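Local coordinates for sulfur oxidation protein soxB (Thermus thermophilus, PDB 2WDC) that probably releases sulfate by hydrolysis from carrier-bound sulfur intermediates in bacterial thiosulfate oxidation, using a pair of manganese ions, at residues A365-L370 against G538-R543; V157-S162 against E183-N188; S137-L142 against A351-H356; N51-K56 against N452-D457; L434-G439 against V514-P519. All coordinates share one frame; numbering follows the deposited sequence. Where two conformers were deposited one is given.

The five contacts are spread over a single chain and none touches another. Contact 2 lies nearest the metal site: the side chain of Ser162 is about 9 Å from a bound manganese ion, and that of Val161 about 4 Å from that of His263, a manganese ligand. In contact 3, Leu139 keeps about 11 Å, side chain to side chain, from the ligand His38. Contacts 1, 4 and 5 lie apart from the manganese site. Contacts 4 and 5 are linked through strand 431-438 and helix 439-453, consecutive in the chain, with centres 29 Å apart. Contacts 1 and 2 lie on opposite sides of the chain's centre, their own centres 40 Å apart.

Contact 1: A365-L370 against G538-R543; sequences AVSETL and GRVRVR
A parallel pairing of two short strands, 365-367 and 539-540, sets Val366 beside Arg539 and Ser367 beside Val540. Val366 donates from its N to Gly538 O at 3.0 Å and accepts Val540 N at its own O. Glu368 N donates to Val540 O at 2.8 Å, which carries the alignment one residue past the strand. From there the glutamate side chain reaches out between two arginines and lies nearly perpendicular to both. Its OE2 receives Arg539 NE at 2.9 Å, on the lone pair turned away from OE1, in the guanidinium plane and nearly straight at 176°. OE1 binds Arg541 NH1 at 3.1 Å, a more tilted salt bridge. Strand 365-367 is the middle one of a small mixed sheet, flanked on its other edge by the antiparallel strand 414-416, while helix 526-537 leads into an outer strand, 539-540, and packs through Leu534 on Val540. A bend at chi3 (84°) brings the Arg539 guanidinium over Val366, whose CB lies 3.7 Å from NH1. Thr369 CG2 sits over one face of the Arg541 guanidinium. A glutamine in place of Glu368 would probably leave Arg539 and Arg541 without the negative charge they share. Thr369 OG1 donates to Val542 O at 2.8 Å, from above the carbonyl plane. One water gives its protons to Ser367 OG and Thr369 OG1 and accepts Val542 N, while Ser367 OG itself donates to Thr369 O.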
# COMPACT_ATOMS: atom_id res chain seq x y z
N ALA A 365 12.19 7.39 21.06
CA ALA A 365 11.47 6.87 22.22
C ALA A 365 11.41 5.36 22.07
O ALA A 365 11.68 4.84 20.99
CB ALA A 365 10.06 7.44 22.28
N VAL A 366 11.03 4.67 23.14
CA VAL A 366 10.85 3.23 23.08
C VAL A 366 9.36 2.92 23.18
O VAL A 366 8.66 3.50 24.00
CB VAL A 366 11.61 2.52 24.21
CG1 VAL A 366 11.19 1.05 24.30
CG2 VAL A 366 13.11 2.64 23.99
N SER A 367 8.87 2.00 22.35
CA SER A 367 7.48 1.61 22.44
C SER A 367 7.39 0.33 23.26
O SER A 367 8.09 -0.64 22.96
CB SER A 367 6.88 1.35 21.05
OG SER A 367 5.52 1.00 21.17
N GLU A 368 6.54 0.33 24.28
CA GLU A 368 6.41 -0.86 25.12
C GLU A 368 5.45 -1.89 24.53
O GLU A 368 5.46 -3.06 24.93
CB GLU A 368 5.97 -0.45 26.54
CG GLU A 368 6.99 0.43 27.22
CD GLU A 368 6.64 0.74 28.66
OE1 GLU A 368 5.55 0.33 29.11
OE2 GLU A 368 7.44 1.43 29.32
N THR A 369 4.65 -1.47 23.56
CA THR A 369 3.68 -2.36 22.95
C THR A 369 3.72 -2.28 21.42
O THR A 369 4.35 -1.40 20.83
CB THR A 369 2.25 -2.07 23.45
OG1 THR A 369 1.91 -0.73 23.09
CG2 THR A 369 2.16 -2.22 24.98
N LEU A 370 3.03 -3.22 20.79
CA LEU A 370 2.99 -3.29 19.34
C LEU A 370 2.29 -2.07 18.74
O LEU A 370 1.15 -1.77 19.06
CB LEU A 370 2.22 -4.55 18.93
CG LEU A 370 2.14 -4.88 17.44
CD1 LEU A 370 3.49 -5.31 16.89
CD2 LEU A 370 1.08 -5.96 17.23
N GLY A 538 9.71 9.95 25.99
CA GLY A 538 10.75 8.94 26.10
C GLY A 538 10.28 7.50 25.88
O GLY A 538 11.00 6.71 25.29
N ARG A 539 9.09 7.18 26.39
CA ARG A 539 8.52 5.84 26.25
C ARG A 539 7.02 5.96 26.04
O ARG A 539 6.37 6.84 26.62
CB ARG A 539 8.79 5.00 27.51
CG ARG A 539 10.24 4.61 27.69
CD ARG A 539 10.42 3.76 28.95
NE ARG A 539 10.14 2.35 28.71
CZ ARG A 539 11.01 1.48 28.19
NH1 ARG A 539 12.21 1.89 27.83
NH2 ARG A 539 10.66 0.21 28.03
N VAL A 540 6.47 5.09 25.20
CA VAL A 540 5.03 5.08 24.98
C VAL A 540 4.50 3.68 25.24
O VAL A 540 5.24 2.70 25.16
CB VAL A 540 4.65 5.57 23.57
CG1 VAL A 540 5.01 7.04 23.41
CG2 VAL A 540 5.32 4.74 22.51
N ARG A 541 3.21 3.60 25.58
CA ARG A 541 2.57 2.32 25.85
C ARG A 541 1.10 2.40 25.47
O ARG A 541 0.22 2.52 26.33
CB ARG A 541 2.74 1.90 27.31
CG ARG A 541 2.13 0.54 27.61
CD ARG A 541 2.33 0.12 29.06
NE ARG A 541 1.82 -1.22 29.29
CZ ARG A 541 2.53 -2.33 29.12
NH1 ARG A 541 3.79 -2.25 28.74
NH2 ARG A 541 1.97 -3.51 29.34
N VAL A 542 0.84 2.34 24.18
CA VAL A 542 -0.51 2.42 23.65
C VAL A 542 -1.20 1.07 23.72
O VAL A 542 -0.78 0.12 23.05
CB VAL A 542 -0.49 2.95 22.21
CG1 VAL A 542 -1.91 3.14 21.70
CG2 VAL A 542 0.30 4.23 22.13
N ARG A 543 -2.27 0.98 24.50
CA ARG A 543 -3.02 -0.27 24.58
C ARG A 543 -4.13 -0.23 23.53
O ARG A 543 -4.76 0.81 23.32
CB ARG A 543 -3.62 -0.45 25.98
CG ARG A 543 -2.59 -0.49 27.11
CD ARG A 543 -2.16 -1.91 27.45
NE ARG A 543 -2.82 -2.92 26.62
CZ ARG A 543 -2.68 -4.23 26.78
NH1 ARG A 543 -3.32 -5.07 25.98
NH2 ARG A 543 -1.90 -4.70 27.75
O HOH W 1 3.17 1.53 22.63
O HOH W 2 -0.38 -1.81 21.45

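Contact 2: V157-S162 against E183-N188; sequences VDHMVS and EFLSYN. With TBU (tertiary-butyl alcohol), chain M.
His159 ND1 donates to Glu183 O at 2.9 Å, with the oxygen in the plane of the imidazole. In regular parallel pairing that carbonyl would serve Met160 N; here the ring takes it, and the buried Met160 N has no partner in the model. With CG beside the backbone N (chi1 -66°), the ring turns in toward segment 183-188 and receives Leu185 CD1 over one face, 3.8 Å from its centroid, a CH-pi contact. Two backbone bonds flank the side-chain one: Glu183 N to Asp158 O at 2.9 Å and Leu185 N to Met160 O at 3.2 Å. On the other side of the strands, Phe184 meets Met160 CG obliquely with CD1, at 3.7 Å, and turns its edge to Ser162, where OG lies 3.4 Å from CZ. Phe184 N donates to the oxygen of a bound tertiary-butyl alcohol.

Further out, His159 NE2 is hydrogen-bonded to His205 NE2, Glu183 OE2 forms a salt bridge with Arg203, and Ser162 OG is bonded to Ser218 and Trp166. An alanine at His159 would probably leave Glu183 O without its ring donor and His205 without its mate. The segments hold strands 159-160 and 183-184 of a beta-alpha-beta unit whose crossover is helix 170-179, at the edge of a six-stranded sheet, and the first runs into His163, a manganese ligand. With ND1 engaged as a donor and NE2 bound to a second histidine, the His159 ring is probably fixed in its flip, and its side chain probably does the pairing work that the backbone leaves undone.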
# COMPACT_ATOMS: atom_id res chain seq x y z
N VAL A 157 14.87 -3.32 -12.93
CA VAL A 157 13.41 -3.40 -13.05
C VAL A 157 13.02 -3.20 -14.51
O VAL A 157 13.40 -2.18 -15.11
CB VAL A 157 12.72 -2.36 -12.14
CG1 VAL A 157 11.21 -2.34 -12.38
CG2 VAL A 157 13.03 -2.67 -10.66
N ASP A 158 12.29 -4.14 -15.09
CA ASP A 158 11.90 -4.04 -16.50
C ASP A 158 10.77 -3.05 -16.75
O ASP A 158 10.80 -2.32 -17.75
CB ASP A 158 11.54 -5.41 -17.08
CG ASP A 158 12.72 -6.33 -17.16
OD1 ASP A 158 13.69 -5.99 -17.87
OD2 ASP A 158 12.74 -7.35 -16.44
N HIS A 159 9.76 -3.06 -15.89
CA HIS A 159 8.61 -2.17 -16.03
C HIS A 159 8.09 -1.76 -14.66
O HIS A 159 8.24 -2.50 -13.69
CB HIS A 159 7.44 -2.90 -16.72
CG HIS A 159 7.71 -3.29 -18.14
ND1 HIS A 159 7.96 -2.36 -19.13
CD2 HIS A 159 7.71 -4.50 -18.75
CE1 HIS A 159 8.15 -2.99 -20.28
NE2 HIS A 159 8.00 -4.29 -20.07
N MET A 160 7.41 -0.62 -14.61
CA MET A 160 6.71 -0.21 -13.41
C MET A 160 5.48 0.58 -13.83
O MET A 160 5.39 1.04 -14.99
CB MET A 160 7.59 0.64 -12.47
CG MET A 160 7.68 2.12 -12.86
SD MET A 160 8.64 3.10 -11.65
CE MET A 160 7.47 3.23 -10.27
N VAL A 161 4.52 0.68 -12.91
CA VAL A 161 3.34 1.51 -13.09
C VAL A 161 3.34 2.47 -11.89
O VAL A 161 4.34 2.53 -11.16
CB VAL A 161 2.02 0.72 -13.26
CG1 VAL A 161 2.08 -0.07 -14.57
CG2 VAL A 161 1.77 -0.19 -12.07
N SER A 162 2.27 3.24 -11.69
CA SER A 162 2.35 4.27 -10.66
C SER A 162 1.11 4.63 -9.89
O SER A 162 -0.02 4.37 -10.32
CB SER A 162 2.84 5.56 -11.32
OG SER A 162 1.81 6.14 -12.13
N GLU A 183 11.10 0.44 -18.47
CA GLU A 183 10.12 1.13 -19.29
C GLU A 183 8.82 1.33 -18.51
O GLU A 183 8.16 0.37 -18.12
CB GLU A 183 9.82 0.35 -20.59
CG GLU A 183 8.78 1.06 -21.46
CD GLU A 183 8.48 0.33 -22.76
OE1 GLU A 183 8.86 -0.85 -22.91
OE2 GLU A 183 7.84 0.95 -23.62
N PHE A 184 8.48 2.58 -18.24
CA PHE A 184 7.26 2.91 -17.53
C PHE A 184 6.07 2.69 -18.47
O PHE A 184 6.12 3.09 -19.64
CB PHE A 184 7.31 4.38 -17.11
CG PHE A 184 6.14 4.83 -16.30
CD1 PHE A 184 6.17 4.74 -14.92
CD2 PHE A 184 5.00 5.33 -16.91
CE1 PHE A 184 5.09 5.16 -14.16
CE2 PHE A 184 3.91 5.74 -16.16
CZ PHE A 184 3.95 5.66 -14.78
N LEU A 185 5.03 2.02 -17.98
CA LEU A 185 3.84 1.76 -18.79
C LEU A 185 2.60 2.31 -18.12
O LEU A 185 2.48 2.26 -16.89
CB LEU A 185 3.63 0.24 -18.94
CG LEU A 185 4.76 -0.58 -19.55
CD1 LEU A 185 4.41 -2.07 -19.45
CD2 LEU A 185 4.96 -0.19 -21.01
N SER A 186 1.64 2.76 -18.93
CA SER A 186 0.32 3.15 -18.42
C SER A 186 -0.59 3.44 -19.60
O SER A 186 -0.30 4.31 -20.40
CB SER A 186 0.40 4.38 -17.51
OG SER A 186 0.78 4.03 -16.18
N TYR A 187 -1.70 2.71 -19.71
CA TYR A 187 -2.64 2.96 -20.80
C TYR A 187 -3.48 4.19 -20.50
O TYR A 187 -4.03 4.82 -21.41
CB TYR A 187 -3.57 1.75 -21.01
CG TYR A 187 -4.78 1.75 -20.09
CD1 TYR A 187 -5.98 2.33 -20.49
CD2 TYR A 187 -4.68 1.28 -18.78
CE1 TYR A 187 -7.07 2.40 -19.62
CE2 TYR A 187 -5.75 1.38 -17.90
CZ TYR A 187 -6.95 1.94 -18.32
OH TYR A 187 -8.00 2.04 -17.44
N ASN A 188 -3.60 4.53 -19.22
CA ASN A 188 -4.56 5.53 -18.77
C ASN A 188 -4.12 6.95 -18.46
O ASN A 188 -4.97 7.80 -18.20
CB ASN A 188 -5.39 4.97 -17.61
CG ASN A 188 -4.55 4.62 -16.40
OD1 ASN A 188 -3.47 4.02 -16.52
ND2 ASN A 188 -5.04 4.98 -15.22
O TBU M . 9.85 4.72 -19.40
C TBU M . 9.51 5.63 -20.48
C1 TBU M . 8.11 5.31 -21.03
C2 TBU M . 9.49 7.07 -19.94
C3 TBU M . 10.54 5.52 -21.60

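Contact 3: S137-L142 against A351-H356; sequences SGLSLL and AQLAPH. With TBU (tertiary-butyl alcohol), chain O; TBU (tertiary-butyl alcohol), chain L.
Two helices pack here through leucines: the short helix 138-143, with Leu139 and Leu142 one turn apart, meets Leu353 near the end of helix 343-353 and His356 just before helix 357-361. Leu139 reaches across with CD1, which lies 3.9 Å from Leu353 CD2, the two side chains set roughly square to each other. From the next turn, Leu142 CD1 comes to the same methyl, so Leu353 CD2 is shared by both leucines. Leu142 and His356 run past each other in opposite directions. This lays the isopropyl end of Leu142 over one face of the imidazole, CD2 standing 4.0 Å from the ring centroid in a CH-pi contact. Pro355 CB lies over the opposite face, and the ring is held between the two. Ser137 caps the first helix, its OG accepting Ser140 N at 3.0 Å and also bonding to Gly39 O. Around the leucines, Leu139 touches Ala41 and Ala147, and Leu353 touches Phe42 and Leu360. No hydrogen bond crosses between the segments. Their attraction is therefore probably dispersion and fit of shape, and the imidazole serves this contact as a flat surface, with no hydrogen bond from its nitrogens to the other segment.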
# COMPACT_ATOMS: atom_id res chain seq x y z
N SER A 137 9.34 7.26 2.52
CA SER A 137 10.40 6.71 3.35
C SER A 137 11.44 7.79 3.57
O SER A 137 11.44 8.81 2.87
CB SER A 137 11.06 5.50 2.69
OG SER A 137 11.87 5.91 1.60
N GLY A 138 12.32 7.57 4.53
CA GLY A 138 13.39 8.53 4.80
C GLY A 138 14.26 8.71 3.57
O GLY A 138 14.50 9.83 3.12
N LEU A 139 14.71 7.60 3.00
CA LEU A 139 15.56 7.63 1.81
C LEU A 139 14.88 8.41 0.68
O LEU A 139 15.51 9.19 -0.04
CB LEU A 139 15.83 6.20 1.33
CG LEU A 139 16.68 6.02 0.06
CD1 LEU A 139 18.15 6.32 0.36
CD2 LEU A 139 16.50 4.61 -0.52
N SER A 140 13.58 8.18 0.51
CA SER A 140 12.88 8.88 -0.54
C SER A 140 12.80 10.38 -0.30
O SER A 140 13.11 11.18 -1.19
CB SER A 140 11.46 8.32 -0.69
OG SER A 140 10.73 9.12 -1.60
N LEU A 141 12.40 10.78 0.90
CA LEU A 141 12.26 12.21 1.20
C LEU A 141 13.59 12.93 1.11
O LEU A 141 13.65 14.08 0.65
CB LEU A 141 11.66 12.41 2.59
CG LEU A 141 10.20 12.02 2.73
CD1 LEU A 141 9.84 11.92 4.21
CD2 LEU A 141 9.30 13.02 2.01
N LEU A 142 14.66 12.27 1.53
CA LEU A 142 15.98 12.92 1.53
C LEU A 142 16.55 13.10 0.12
O LEU A 142 17.49 13.88 -0.07
CB LEU A 142 16.95 12.13 2.40
CG LEU A 142 16.69 12.24 3.91
CD1 LEU A 142 17.43 11.13 4.67
CD2 LEU A 142 17.13 13.61 4.41
N ALA A 351 26.37 4.92 1.27
CA ALA A 351 26.82 6.18 0.67
C ALA A 351 25.72 7.24 0.68
O ALA A 351 25.99 8.41 0.92
CB ALA A 351 27.31 5.94 -0.75
N GLN A 352 24.49 6.82 0.42
CA GLN A 352 23.36 7.75 0.39
C GLN A 352 22.96 8.30 1.76
O GLN A 352 22.62 9.47 1.90
CB GLN A 352 22.14 7.07 -0.24
CG GLN A 352 22.25 6.85 -1.74
CD GLN A 352 22.16 8.15 -2.51
OE1 GLN A 352 21.21 8.92 -2.36
NE2 GLN A 352 23.17 8.43 -3.32
N LEU A 353 22.98 7.44 2.78
CA LEU A 353 22.50 7.84 4.09
C LEU A 353 23.53 8.09 5.20
O LEU A 353 23.15 8.48 6.30
CB LEU A 353 21.41 6.88 4.57
CG LEU A 353 20.22 6.79 3.60
CD1 LEU A 353 19.22 5.74 4.06
CD2 LEU A 353 19.55 8.15 3.45
N ALA A 354 24.80 7.88 4.89
CA ALA A 354 25.86 8.12 5.88
C ALA A 354 25.73 9.51 6.51
O ALA A 354 25.80 9.65 7.73
CB ALA A 354 27.23 7.96 5.23
N PRO A 355 25.52 10.54 5.68
CA PRO A 355 25.38 11.91 6.19
C PRO A 355 24.13 12.12 7.04
O PRO A 355 24.01 13.13 7.74
CB PRO A 355 25.25 12.75 4.91
CG PRO A 355 25.80 11.89 3.81
CD PRO A 355 25.46 10.49 4.21
N HIS A 356 23.16 11.20 6.94
CA HIS A 356 21.90 11.37 7.66
C HIS A 356 21.63 10.30 8.71
O HIS A 356 20.53 10.25 9.27
CB HIS A 356 20.73 11.41 6.68
CG HIS A 356 20.95 12.31 5.50
ND1 HIS A 356 20.82 13.68 5.57
CD2 HIS A 356 21.29 12.03 4.22
CE1 HIS A 356 21.06 14.20 4.39
NE2 HIS A 356 21.35 13.22 3.55
O TBU O . 13.62 15.71 3.73
C TBU O . 12.70 16.35 4.60
C1 TBU O . 11.60 17.05 3.81
C2 TBU O . 13.44 17.40 5.40
C3 TBU O . 12.07 15.33 5.55
O TBU L . 22.63 3.19 6.23
C TBU L . 23.81 3.26 7.03
C1 TBU L . 24.37 4.68 6.97
C2 TBU L . 24.83 2.26 6.49
C3 TBU L . 23.45 2.92 8.49

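Contact 4: N51-K56 against N452-D457; sequences NLIAPK and NVFTSD
Phe454 carries its CG beside the backbone N and anti to the carbonyl carbon (chi1 -55°), which swings the ring out toward Ile53. Ile53, for its part, holds CG2 anti to its own N, with CG1 at chi1 -58°, and this turns the CG2 methyl to the rim of the ring. The two side chains meet at an oblique crossing, Ile53 CG2 3.8 Å from Phe454 CE1. CE1 also brings the ring's edge to the backbone, 3.4 Å from Ile53 O, which lies close to the plane of the ring. Val453 CG1 lies over one face of that ring. Two residues along, Pro55 rests on the turn that follows the phenylalanine: its CG is 3.3 Å from Phe454 O and 3.9 Å from Ser456 CA. No hydrogen bond joins the segments, and the carbonyls of Ile53 and Phe454 face carbon atoms across the contact.

Polar links to other parts of the chain hold each side in place. Ile53 N bonds to Thr376 OG1, Ala54 O to Arg553 and Lys56 N to Asp479, while Gln461 NE2 gathers Val453 O and Thr455 O. Phe454 is the first residue to leave helix 439-453, part of the C-terminal 5'-nucleotidase domain, and the loop 51-56 comes between strand 29-34 and helix 67-74. The contact thus packs an N-terminal loop against a helix end of that domain, in keeping with the two-domain build of the 5'-nucleotidase family.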
# COMPACT_ATOMS: atom_id res chain seq x y z
N ASN A 51 -8.31 -6.49 10.74
CA ASN A 51 -9.65 -6.48 10.14
C ASN A 51 -9.64 -5.91 8.74
O ASN A 51 -8.99 -4.90 8.48
CB ASN A 51 -10.64 -5.67 10.97
CG ASN A 51 -10.70 -6.12 12.41
OD1 ASN A 51 -11.51 -6.98 12.78
ND2 ASN A 51 -9.83 -5.53 13.23
N LEU A 52 -10.40 -6.56 7.85
CA LEU A 52 -10.65 -6.08 6.50
C LEU A 52 -12.15 -6.28 6.33
O LEU A 52 -12.60 -7.30 5.82
CB LEU A 52 -9.86 -6.88 5.45
CG LEU A 52 -8.37 -6.55 5.39
CD1 LEU A 52 -7.66 -7.53 4.48
CD2 LEU A 52 -8.18 -5.11 4.87
N ILE A 53 -12.91 -5.33 6.87
CA ILE A 53 -14.37 -5.41 6.91
C ILE A 53 -15.01 -5.16 5.55
O ILE A 53 -14.66 -4.23 4.84
CB ILE A 53 -14.92 -4.47 7.97
CG1 ILE A 53 -14.33 -4.84 9.33
CG2 ILE A 53 -16.46 -4.53 8.00
CD1 ILE A 53 -14.47 -3.76 10.38
N ALA A 54 -15.94 -6.03 5.20
CA ALA A 54 -16.63 -5.93 3.92
C ALA A 54 -18.12 -6.01 4.14
O ALA A 54 -18.57 -6.61 5.13
CB ALA A 54 -16.21 -7.09 3.04
N PRO A 55 -18.90 -5.41 3.23
CA PRO A 55 -20.35 -5.59 3.29
C PRO A 55 -20.55 -7.06 2.94
O PRO A 55 -19.67 -7.68 2.33
CB PRO A 55 -20.85 -4.70 2.14
CG PRO A 55 -19.72 -4.66 1.16
CD PRO A 55 -18.45 -4.77 1.98
N LYS A 56 -21.67 -7.64 3.36
CA LYS A 56 -21.88 -9.07 3.15
C LYS A 56 -21.55 -9.64 1.76
O LYS A 56 -20.93 -10.69 1.66
CB LYS A 56 -23.29 -9.50 3.59
CG LYS A 56 -23.40 -9.70 5.10
CD LYS A 56 -24.77 -10.26 5.51
CE LYS A 56 -25.90 -9.43 4.92
NZ LYS A 56 -27.24 -9.93 5.34
N ASN A 452 -17.90 4.77 0.56
CA ASN A 452 -16.88 4.36 -0.39
C ASN A 452 -16.24 3.03 0.03
O ASN A 452 -16.13 2.10 -0.76
CB ASN A 452 -15.80 5.43 -0.51
CG ASN A 452 -16.28 6.68 -1.21
OD1 ASN A 452 -16.89 6.61 -2.28
ND2 ASN A 452 -16.01 7.84 -0.62
N VAL A 453 -15.81 2.95 1.29
CA VAL A 453 -15.14 1.75 1.76
C VAL A 453 -16.04 0.52 1.74
O VAL A 453 -15.58 -0.59 1.48
CB VAL A 453 -14.55 1.97 3.17
CG1 VAL A 453 -13.96 0.66 3.72
CG2 VAL A 453 -13.50 3.08 3.14
N PHE A 454 -17.33 0.72 2.02
CA PHE A 454 -18.25 -0.41 2.11
C PHE A 454 -19.20 -0.61 0.94
O PHE A 454 -20.17 -1.36 1.05
CB PHE A 454 -18.97 -0.42 3.45
CG PHE A 454 -18.04 -0.41 4.62
CD1 PHE A 454 -17.16 -1.47 4.82
CD2 PHE A 454 -17.93 0.70 5.44
CE1 PHE A 454 -16.23 -1.43 5.84
CE2 PHE A 454 -17.01 0.75 6.47
CZ PHE A 454 -16.16 -0.33 6.68
N THR A 455 -18.92 0.04 -0.18
CA THR A 455 -19.75 -0.19 -1.36
C THR A 455 -19.60 -1.66 -1.75
O THR A 455 -18.50 -2.21 -1.72
CB THR A 455 -19.42 0.73 -2.53
OG1 THR A 455 -20.26 0.37 -3.64
CG2 THR A 455 -17.97 0.58 -2.96
N SER A 456 -20.71 -2.28 -2.14
CA SER A 456 -20.71 -3.69 -2.52
C SER A 456 -20.32 -3.93 -3.97
O SER A 456 -20.18 -5.08 -4.39
CB SER A 456 -22.09 -4.31 -2.25
OG SER A 456 -23.11 -3.57 -2.90
N ASP A 457 -20.18 -2.86 -4.74
CA ASP A 457 -19.82 -2.99 -6.15
C ASP A 457 -18.32 -2.82 -6.30
O ASP A 457 -17.80 -1.71 -6.16
CB ASP A 457 -20.57 -1.95 -6.99
CG ASP A 457 -20.38 -2.15 -8.48
OD1 ASP A 457 -19.52 -2.98 -8.87
OD2 ASP A 457 -21.06 -1.46 -9.27

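Contact 5: L434-G439 against V514-P519; sequences LFYLRG and VGEAKP
Tyr436 and Glu516 form a hydrogen-bonded pair where strand 431-438 runs antiparallel to strand 516-517, within a mixed sheet of the C-terminal part. Their side chains leave by the same face and, in one of two conformers of Glu516, cross at a slant, the tyrosine ring and the carboxylate planes 44° apart. Tyr436 CD2 then comes to 3.9 Å from Glu516 OE1. That oxygen has its main partner in Arg501, a salt bridge, and the same arginine makes a cation-pi contact with the Tyr436 ring, so the three probably form one cluster. The backbones between them exchange Tyr436 N to Glu516 O (2.8 Å) and Glu516 N to Tyr436 O. Next along, Leu434 and Lys518 run alongside each other in one direction, with Leu434 CD2 against Lys518 CD at 3.9 Å in one of two lysine conformers; Lys518 N donates to Leu434 O. Phe435 puts its CG between the backbone N and the carbonyl carbon (chi1 50°), which brings the ring alongside Gly515. A side chain would probably not fit there, since a CB would come up against Phe435 CD1 and Tyr436 O. Leu437 CD2 reaches the same glycine, 3.9 Å from Gly515 CA, and brushes Val514 CG2 at 4.2 Å.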
# COMPACT_ATOMS: atom_id res chain seq x y z
N LEU A 434 -5.24 22.50 11.84
CA LEU A 434 -6.19 22.63 12.95
C LEU A 434 -7.34 23.52 12.45
O LEU A 434 -7.10 24.61 11.93
CB LEU A 434 -5.52 23.26 14.17
CG LEU A 434 -4.98 22.29 15.22
CD1 LEU A 434 -4.03 21.25 14.64
CD2 LEU A 434 -4.31 23.06 16.35
N PHE A 435 -8.57 23.05 12.57
CA PHE A 435 -9.70 23.81 12.05
C PHE A 435 -10.97 23.36 12.76
O PHE A 435 -11.04 22.23 13.26
CB PHE A 435 -9.84 23.54 10.55
CG PHE A 435 -9.83 22.07 10.21
CD1 PHE A 435 -11.02 21.36 10.12
CD2 PHE A 435 -8.63 21.39 10.09
CE1 PHE A 435 -11.01 20.00 9.84
CE2 PHE A 435 -8.61 20.02 9.81
CZ PHE A 435 -9.80 19.33 9.71
N TYR A 436 -11.98 24.21 12.74
CA TYR A 436 -13.24 23.87 13.38
C TYR A 436 -14.18 23.20 12.39
O TYR A 436 -14.23 23.56 11.21
CB TYR A 436 -13.92 25.14 13.94
CG TYR A 436 -13.14 25.79 15.04
CD1 TYR A 436 -13.21 25.31 16.34
CD2 TYR A 436 -12.28 26.85 14.78
CE1 TYR A 436 -12.48 25.88 17.36
CE2 TYR A 436 -11.53 27.43 15.80
CZ TYR A 436 -11.64 26.93 17.08
OH TYR A 436 -10.90 27.49 18.10
N LEU A 437 -14.93 22.23 12.89
CA LEU A 437 -15.95 21.55 12.11
C LEU A 437 -17.23 21.56 12.93
O LEU A 437 -17.19 21.48 14.16
CB LEU A 437 -15.57 20.08 11.88
CG LEU A 437 -14.46 19.77 10.87
CD1 LEU A 437 -14.24 18.26 10.88
CD2 LEU A 437 -14.86 20.24 9.47
N ARG A 438 -18.38 21.62 12.26
CA ARG A 438 -19.65 21.49 12.97
C ARG A 438 -19.83 19.99 13.22
O ARG A 438 -19.35 19.16 12.43
CB ARG A 438 -20.80 22.01 12.11
CG ARG A 438 -20.80 23.53 11.90
CD ARG A 438 -21.85 23.95 10.87
NE ARG A 438 -21.43 23.65 9.51
CZ ARG A 438 -21.92 22.65 8.78
NH1 ARG A 438 -22.87 21.87 9.28
NH2 ARG A 438 -21.47 22.45 7.55
N GLY A 439 -20.55 19.64 14.27
CA GLY A 439 -20.83 18.25 14.58
C GLY A 439 -21.35 17.49 13.38
O GLY A 439 -20.95 16.36 13.11
N VAL A 514 -13.02 21.99 4.28
CA VAL A 514 -14.40 22.30 4.66
C VAL A 514 -14.52 22.85 6.08
O VAL A 514 -15.63 23.03 6.58
CB VAL A 514 -15.35 21.13 4.43
CG1 VAL A 514 -15.40 20.75 2.94
CG2 VAL A 514 -14.98 19.94 5.31
N GLY A 515 -13.39 23.11 6.73
CA GLY A 515 -13.44 23.63 8.08
C GLY A 515 -13.05 25.10 8.14
O GLY A 515 -12.74 25.72 7.13
N GLU A 516 -13.06 25.64 9.35
CA GLU A 516 -12.66 27.03 9.56
C GLU A 516 -11.30 26.99 10.24
O GLU A 516 -11.19 26.55 11.38
CB GLU A 516 -13.67 27.75 10.46
CG GLU A 516 -13.27 29.18 10.81
CD GLU A 516 -13.92 29.69 12.09
OE1 GLU A 516 -14.76 28.98 12.67
OE2 GLU A 516 -13.57 30.81 12.52
N ALA A 517 -10.27 27.41 9.51
CA ALA A 517 -8.91 27.37 10.05
C ALA A 517 -8.81 28.02 11.43
O ALA A 517 -9.36 29.10 11.66
CB ALA A 517 -7.92 28.00 9.08
N LYS A 518 -8.10 27.37 12.34
CA LYS A 518 -7.91 27.91 13.68
C LYS A 518 -7.04 29.16 13.59
O LYS A 518 -5.92 29.11 13.10
CB LYS A 518 -7.23 26.88 14.59
CG LYS A 518 -6.97 27.40 15.99
CD LYS A 518 -6.34 26.34 16.87
CE LYS A 518 -6.56 26.63 18.35
NZ LYS A 518 -5.88 27.88 18.79
N PRO A 519 -7.55 30.29 14.09
CA PRO A 519 -6.72 31.49 13.99
C PRO A 519 -5.44 31.37 14.80
O PRO A 519 -5.43 30.80 15.89
CB PRO A 519 -7.63 32.59 14.55
CG PRO A 519 -9.02 32.10 14.30
CD PRO A 519 -8.95 30.60 14.46